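PDB 2HEK: HD domain-containing protein from Aquifex aeolicus, which binds zinc and GDP at sites far from each other and may have dGTPase activity. Local coordinates for residues Y10-G16 / L56-I61; K318-G322 / I343-I349. All coordinates share one frame; numbering follows the deposited sequence.

Contact 1 of 2, residues Y10-G16 / L56-I61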
loop_
_atom_site.group_PDB
_atom_site.type_symbol
_atom_site.label_atom_id
_atom_site.label_comp_id
_atom_site.label_asym_id
_atom_site.label_seq_id
_atom_site.Cartn_x
_atom_site.Cartn_y
_atom_site.Cartn_z
ATOM N N TYR A 10 -7.311 -6.261 -7.794
ATOM C CA TYR A 10 -8.595 -5.531 -7.801
ATOM C C TYR A 10 -9.462 -5.855 -6.615
ATOM O O TYR A 10 -10.486 -5.225 -6.432
ATOM C CB TYR A 10 -9.397 -5.887 -9.079
ATOM C CG TYR A 10 -8.615 -5.551 -10.324
ATOM C CD1 TYR A 10 -8.313 -6.543 -11.261
ATOM C CD2 TYR A 10 -8.127 -4.250 -10.538
ATOM C CE1 TYR A 10 -7.563 -6.250 -12.401
ATOM C CE2 TYR A 10 -7.358 -3.954 -11.683
ATOM C CZ TYR A 10 -7.111 -4.947 -12.601
ATOM O OH TYR A 10 -6.387 -4.670 -13.720
ATOM N N GLY A 11 -9.076 -6.853 -5.830
ATOM C CA GLY A 11 -9.950 -7.377 -4.766
ATOM C C GLY A 11 -10.707 -8.588 -5.310
ATOM O O GLY A 11 -10.288 -9.741 -5.130
ATOM N N PHE A 12 -11.814 -8.340 -5.986
ATOM C CA PHE A 12 -12.587 -9.437 -6.640
ATOM C C PHE A 12 -12.957 -9.014 -8.043
ATOM O O PHE A 12 -13.163 -7.831 -8.279
ATOM C CB PHE A 12 -13.853 -9.754 -5.840
ATOM C CG PHE A 12 -13.570 -10.456 -4.549
ATOM C CD1 PHE A 12 -13.520 -11.860 -4.501
ATOM C CD2 PHE A 12 -13.305 -9.735 -3.390
ATOM C CE1 PHE A 12 -13.247 -12.518 -3.311
ATOM C CE2 PHE A 12 -13.011 -10.399 -2.190
ATOM C CZ PHE A 12 -12.981 -11.785 -2.161
ATOM N N VAL A 13 -12.981 -9.959 -8.977
ATOM C CA VAL A 13 -13.560 -9.720 -10.302
ATOM C C VAL A 13 -14.907 -10.469 -10.409
ATOM O O VAL A 13 -14.966 -11.679 -10.220
ATOM C CB VAL A 13 -12.585 -10.152 -11.410
ATOM C CG1 VAL A 13 -13.253 -10.087 -12.821
ATOM C CG2 VAL A 13 -11.284 -9.273 -11.315
ATOM N N ARG A 14 -15.972 -9.722 -10.683
ATOM C CA ARG A 14 -17.305 -10.279 -10.759
ATOM C C ARG A 14 -17.568 -10.578 -12.215
ATOM O O ARG A 14 -17.378 -9.712 -13.063
ATOM C CB ARG A 14 -18.326 -9.261 -10.240
ATOM C CG ARG A 14 -18.328 -9.124 -8.725
ATOM C CD ARG A 14 -19.340 -8.081 -8.240
ATOM N NE ARG A 14 -20.718 -8.369 -8.688
ATOM C CZ ARG A 14 -21.678 -8.864 -7.908
ATOM N NH1 ARG A 14 -21.430 -9.141 -6.637
ATOM N NH2 ARG A 14 -22.897 -9.072 -8.394
ATOM N N VAL A 15 -17.981 -11.801 -12.505
ATOM C CA VAL A 15 -18.277 -12.234 -13.856
ATOM C C VAL A 15 -19.721 -12.782 -13.965
ATOM O O VAL A 15 -20.137 -13.597 -13.138
ATOM C CB VAL A 15 -17.293 -13.353 -14.289
ATOM C CG1 VAL A 15 -17.519 -13.744 -15.752
ATOM C CG2 VAL A 15 -15.813 -12.882 -14.104
ATOM N N GLY A 16 -20.452 -12.357 -15.003
ATOM C CA GLY A 16 -21.809 -12.829 -15.292
ATOM C C GLY A 16 -21.846 -14.165 -16.009
ATOM O O GLY A 16 -20.813 -14.782 -16.248
ATOM N N LEU A 56 -9.110 -12.196 -17.186
ATOM C CA LEU A 56 -10.150 -11.814 -16.201
ATOM C C LEU A 56 -9.983 -10.365 -15.823
ATOM O O LEU A 56 -10.951 -9.633 -15.674
ATOM C CB LEU A 56 -10.038 -12.684 -14.917
ATOM C CG LEU A 56 -10.338 -14.190 -14.997
ATOM C CD1 LEU A 56 -10.395 -14.852 -13.616
ATOM C CD2 LEU A 56 -11.666 -14.374 -15.664
ATOM N N GLY A 57 -8.732 -9.940 -15.684
ATOM C CA GLY A 57 -8.415 -8.539 -15.371
ATOM C C GLY A 57 -8.805 -7.609 -16.503
ATOM O O GLY A 57 -9.349 -6.527 -16.271
ATOM N N VAL A 58 -8.536 -8.016 -17.744
ATOM C CA VAL A 58 -8.980 -7.192 -18.911
ATOM C C VAL A 58 -10.521 -7.029 -18.948
ATOM O O VAL A 58 -11.057 -5.915 -19.112
ATOM C CB VAL A 58 -8.444 -7.754 -20.235
ATOM C CG1 VAL A 58 -8.959 -6.906 -21.421
ATOM C CG2 VAL A 58 -6.905 -7.750 -20.245
ATOM N N TYR A 59 -11.230 -8.145 -18.770
ATOM C CA TYR A 59 -12.685 -8.123 -18.621
ATOM C C TYR A 59 -13.103 -7.111 -17.530
ATOM O O TYR A 59 -13.980 -6.307 -17.751
ATOM C CB TYR A 59 -13.181 -9.513 -18.273
ATOM C CG TYR A 59 -14.642 -9.644 -17.883
ATOM C CD1 TYR A 59 -15.073 -9.427 -16.556
ATOM C CD2 TYR A 59 -15.596 -10.049 -18.838
ATOM C CE1 TYR A 59 -16.462 -9.566 -16.200
ATOM C CE2 TYR A 59 -16.952 -10.210 -18.497
ATOM C CZ TYR A 59 -17.379 -9.973 -17.184
ATOM O OH TYR A 59 -18.726 -10.129 -16.886
ATOM N N HIS A 60 -12.474 -7.153 -16.362
ATOM C CA HIS A 60 -12.823 -6.251 -15.253
ATOM C C HIS A 60 -12.504 -4.776 -15.557
ATOM O O HIS A 60 -13.335 -3.866 -15.305
ATOM C CB HIS A 60 -12.043 -6.717 -14.006
ATOM C CG HIS A 60 -12.168 -5.785 -12.850
ATOM N ND1 HIS A 60 -13.303 -5.714 -12.076
ATOM C CD2 HIS A 60 -11.302 -4.875 -12.339
ATOM C CE1 HIS A 60 -13.133 -4.796 -11.134
ATOM N NE2 HIS A 60 -11.924 -4.281 -11.269
ATOM N N ILE A 61 -11.321 -4.502 -16.111
ATOM C CA ILE A 61 -10.991 -3.118 -16.483
ATOM C C ILE A 61 -11.880 -2.595 -17.630
ATOM O O ILE A 61 -12.300 -1.434 -17.611
ATOM C CB ILE A 61 -9.476 -2.941 -16.838
ATOM C CG1 ILE A 61 -8.653 -3.151 -15.575
ATOM C CG2 ILE A 61 -9.176 -1.497 -17.389
ATOM C CD1 ILE A 61 -8.883 -2.053 -14.496
HETATM O O HOH W 1 -15.645 -7.234 -13.008
#

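Contact 2 of 2, residues K318-G322 / I343-I349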
loop_
_atom_site.group_PDB
_atom_site.type_symbol
_atom_site.label_atom_id
_atom_site.label_comp_id
_atom_site.label_asym_id
_atom_site.label_seq_id
_atom_site.Cartn_x
_atom_site.Cartn_y
_atom_site.Cartn_z
ATOM N N LYS A 318 11.987 1.891 -28.729
ATOM C CA LYS A 318 10.586 1.977 -28.301
ATOM C C LYS A 318 10.113 3.374 -27.868
ATOM O O LYS A 318 10.717 4.023 -27.000
ATOM C CB LYS A 318 10.356 1.019 -27.143
ATOM C CG LYS A 318 8.927 0.915 -26.695
ATOM C CD LYS A 318 8.147 0.047 -27.674
ATOM C CE LYS A 318 6.663 -0.031 -27.314
ATOM N NZ LYS A 318 5.982 -1.204 -27.950
ATOM N N GLU A 319 8.995 3.802 -28.440
ATOM C CA GLU A 319 8.441 5.124 -28.187
ATOM C C GLU A 319 7.665 5.153 -26.879
ATOM O O GLU A 319 6.741 4.392 -26.687
ATOM C CB GLU A 319 7.499 5.542 -29.328
ATOM C CG GLU A 319 8.178 6.200 -30.544
ATOM C CD GLU A 319 7.166 6.894 -31.447
ATOM O OE1 GLU A 319 6.235 6.212 -31.946
ATOM O OE2 GLU A 319 7.293 8.127 -31.645
ATOM N N VAL A 320 8.029 6.083 -26.017
ATOM C CA VAL A 320 7.423 6.229 -24.699
ATOM C C VAL A 320 6.120 7.032 -24.826
ATOM O O VAL A 320 5.196 6.893 -24.012
ATOM C CB VAL A 320 8.426 6.942 -23.782
ATOM C CG1 VAL A 320 7.791 7.400 -22.446
ATOM C CG2 VAL A 320 9.664 6.045 -23.566
ATOM N N TYR A 321 6.055 7.877 -25.852
ATOM C CA TYR A 321 4.823 8.565 -26.197
ATOM C C TYR A 321 4.743 8.608 -27.724
ATOM O O TYR A 321 5.691 9.040 -28.375
ATOM C CB TYR A 321 4.816 9.972 -25.627
ATOM C CG TYR A 321 3.724 10.863 -26.211
ATOM C CD1 TYR A 321 2.374 10.526 -26.073
ATOM C CD2 TYR A 321 4.041 12.043 -26.887
ATOM C CE1 TYR A 321 1.360 11.340 -26.607
ATOM C CE2 TYR A 321 3.037 12.868 -27.426
ATOM C CZ TYR A 321 1.702 12.512 -27.278
ATOM O OH TYR A 321 0.692 13.318 -27.798
ATOM N N GLY A 322 3.628 8.157 -28.279
ATOM C CA GLY A 322 3.481 8.038 -29.744
ATOM C C GLY A 322 2.932 9.240 -30.509
ATOM O O GLY A 322 2.765 9.159 -31.729
ATOM N N ILE A 343 5.212 15.442 -21.413
ATOM C CA ILE A 343 4.882 14.446 -22.422
ATOM C C ILE A 343 5.546 14.798 -23.774
ATOM O O ILE A 343 6.092 13.908 -24.471
ATOM C CB ILE A 343 3.362 14.312 -22.558
ATOM C CG1 ILE A 343 2.776 13.689 -21.272
ATOM C CG2 ILE A 343 3.006 13.508 -23.762
ATOM C CD1 ILE A 343 1.261 13.535 -21.286
ATOM N N ALA A 344 5.496 16.094 -24.126
ATOM C CA ALA A 344 6.129 16.621 -25.339
ATOM C C ALA A 344 7.602 16.254 -25.396
ATOM O O ALA A 344 8.177 16.149 -26.491
ATOM C CB ALA A 344 5.988 18.159 -25.402
ATOM N N SER A 345 8.204 16.086 -24.220
ATOM C CA SER A 345 9.641 15.900 -24.096
ATOM C C SER A 345 10.142 14.451 -23.860
ATOM O O SER A 345 11.367 14.208 -23.902
ATOM C CB SER A 345 10.120 16.730 -22.923
ATOM O OG SER A 345 9.899 15.993 -21.727
ATOM N N LEU A 346 9.238 13.507 -23.570
ATOM C CA LEU A 346 9.639 12.118 -23.299
ATOM C C LEU A 346 10.362 11.515 -24.500
ATOM O O LEU A 346 9.810 11.437 -25.588
ATOM C CB LEU A 346 8.424 11.237 -22.969
ATOM C CG LEU A 346 7.658 11.570 -21.675
ATOM C CD1 LEU A 346 6.297 10.825 -21.603
ATOM C CD2 LEU A 346 8.535 11.222 -20.449
ATOM N N LYS A 347 11.597 11.088 -24.292
ATOM C CA LYS A 347 12.405 10.540 -25.370
ATOM C C LYS A 347 12.167 9.019 -25.522
ATOM O O LYS A 347 11.809 8.348 -24.553
ATOM C CB LYS A 347 13.884 10.865 -25.117
ATOM C CG LYS A 347 14.231 12.371 -25.202
ATOM C CD LYS A 347 15.675 12.666 -24.719
ATOM C CE LYS A 347 16.177 14.037 -25.229
ATOM N NZ LYS A 347 17.579 14.356 -24.788
ATOM N N PRO A 348 12.348 8.480 -26.741
ATOM C CA PRO A 348 12.228 7.034 -26.923
ATOM C C PRO A 348 13.337 6.247 -26.223
ATOM O O PRO A 348 14.412 6.772 -25.931
ATOM C CB PRO A 348 12.339 6.852 -28.435
ATOM C CG PRO A 348 13.138 8.059 -28.898
ATOM C CD PRO A 348 12.662 9.174 -28.006
ATOM N N ILE A 349 13.043 4.998 -25.909
ATOM C CA ILE A 349 14.055 4.115 -25.353
ATOM C C ILE A 349 14.840 3.541 -26.532
ATOM O O ILE A 349 14.249 3.000 -27.461
ATOM C CB ILE A 349 13.383 2.976 -24.514
ATOM C CG1 ILE A 349 12.646 3.573 -23.301
ATOM C CG2 ILE A 349 14.409 1.858 -24.127
ATOM C CD1 ILE A 349 11.482 2.650 -22.747
HETATM O O HOH W 2 8.890 8.771 -26.915
#

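Contact 1 of 2, residues Y10-G16 / L56-I61
Tyr10 is overlapped by His60, which lies over one face of its ring, CD2 of His60 standing 3.4 Å from CG of Tyr10 and offset toward the rim of the phenol. The two rings run past each other in opposite directions with their planes inclined at 39°, an oblique aromatic pair. Beyond the imidazole the tyrosine continues along the helix: CE1 rests 3.8 Å from CA of Gly57, where the bare backbone lets the ring come in close, and CE2 lies 3.7 Å from CD1 of Ile61, whose side chain crosses the phenol at about a right angle. The hydroxyl at the end of Tyr10 is hydrogen-bonded to Asp164.

Val13 fills the middle, both methyls against CB of His60, with CG1 also 3.7 Å from the carbonyl O of Leu56. The imidazole of His60 extends with CG opposite the backbone N (chi1 173°), and its ND1 takes part in a 2.9 Å hydrogen bond to a water lying in the ring plane; the same water donates to the carbonyl O of Arg14, bridging helix and strand. Farther along, Tyr59 reaches out to Arg14 and Val15. The carbonyl O of Arg14 meets the edge of its ring, 3.3 Å from CE1 of Tyr59, while CG2 of Val15 packs obliquely on it.

Strand 11-16 thus crosses segment 56-61, part of helix 51-69 in the HD domain, at 81°, the segment axes approaching to 8.6 Å. Strand 2-7 pairs with it through Val13 to Phe5 and Val15 to Lys3, next to a GDP site to which Lys3 and Glu4 belong, and Tyr10 and Gly11 form a classic beta bulge opposite Asp7. Helix 160-173 flanks Tyr10 and Ile61, whereas helices 17-23 and 74-82 close around Leu56.

Contact 2 of 2, residues K318-G322 / I343-I349
The end of an antiparallel strand pair, where strand 311-318 gives way to a loop beside the start of strand 349-356, forms this contact. Lys318 and Ile349 are a hydrogen-bonded pair: Lys318 N donates to Ile349 O at 2.8 Å, lying in the plane of that carbonyl, and Ile349 N returns a 2.7 Å bond to Lys318 O, this time tilted from the carbonyl plane by 21°. Pro348, just before the pair, sets its CB 3.6 Å from Lys318 O.

Past the ladder the chains are joined by side chains. Val320 is the buried wedge, its two methyls splitting the work. CG1 lies opposite the backbone N (chi1 169°) and meets CD1 of Leu346 at 3.8 Å; CG2 turns to the other neighbours, 3.3 Å from the carbonyl O of Lys347 and 3.9 Å from CG1 of Ile349. Leu346 and Ile349 each cross the valine at about a right angle. Tyr321 then spreads its ring across Ile343, whose CG2 sits 3.5 Å from the ring centroid and only 7° off the normal, a CH-pi contact over the centre of the face. The hydroxyl of Tyr321 is bound to His337, which anchors the far end of the ring. A water accepts from Tyr321 N and donates to Leu346 O, bridging the two backbones where direct pairing has ceased.

Helix 203-221 packs against Lys318, Ile343 and Ile349, and its Arg213 bonds the carbonyl O of Glu319. At Ser345 and Lys347 the segment meets a neighbouring subunit, Lys347 N donating to Ser345 OG of that chain. A hydrogen-bonded antiparallel pair giving way to apolar side-chain packing and a bridging water closes this end of the three-stranded antiparallel sheet of 284-289, 349-356 and 311-318.

Overall arrangement
Contacts 1 and 2 have centres 31 Å apart and do not touch, their nearest atoms being about 16 Å from each other. The first is largely buried and joins the N-terminal hairpin to a helix of the HD domain; the second is partly exposed and ties the end of a sheet to the turn following helix 341-345. Their chemistry follows from this. A strand lying across a helix relies on side chains, with aromatic rings and a bridging water, whereas the sheet end begins with paired backbone bonds and then turns to apolar packing. Each borders another subunit: Phe12 makes a cation-pi contact with Arg184 of a second chain, while 343-349 faces a third.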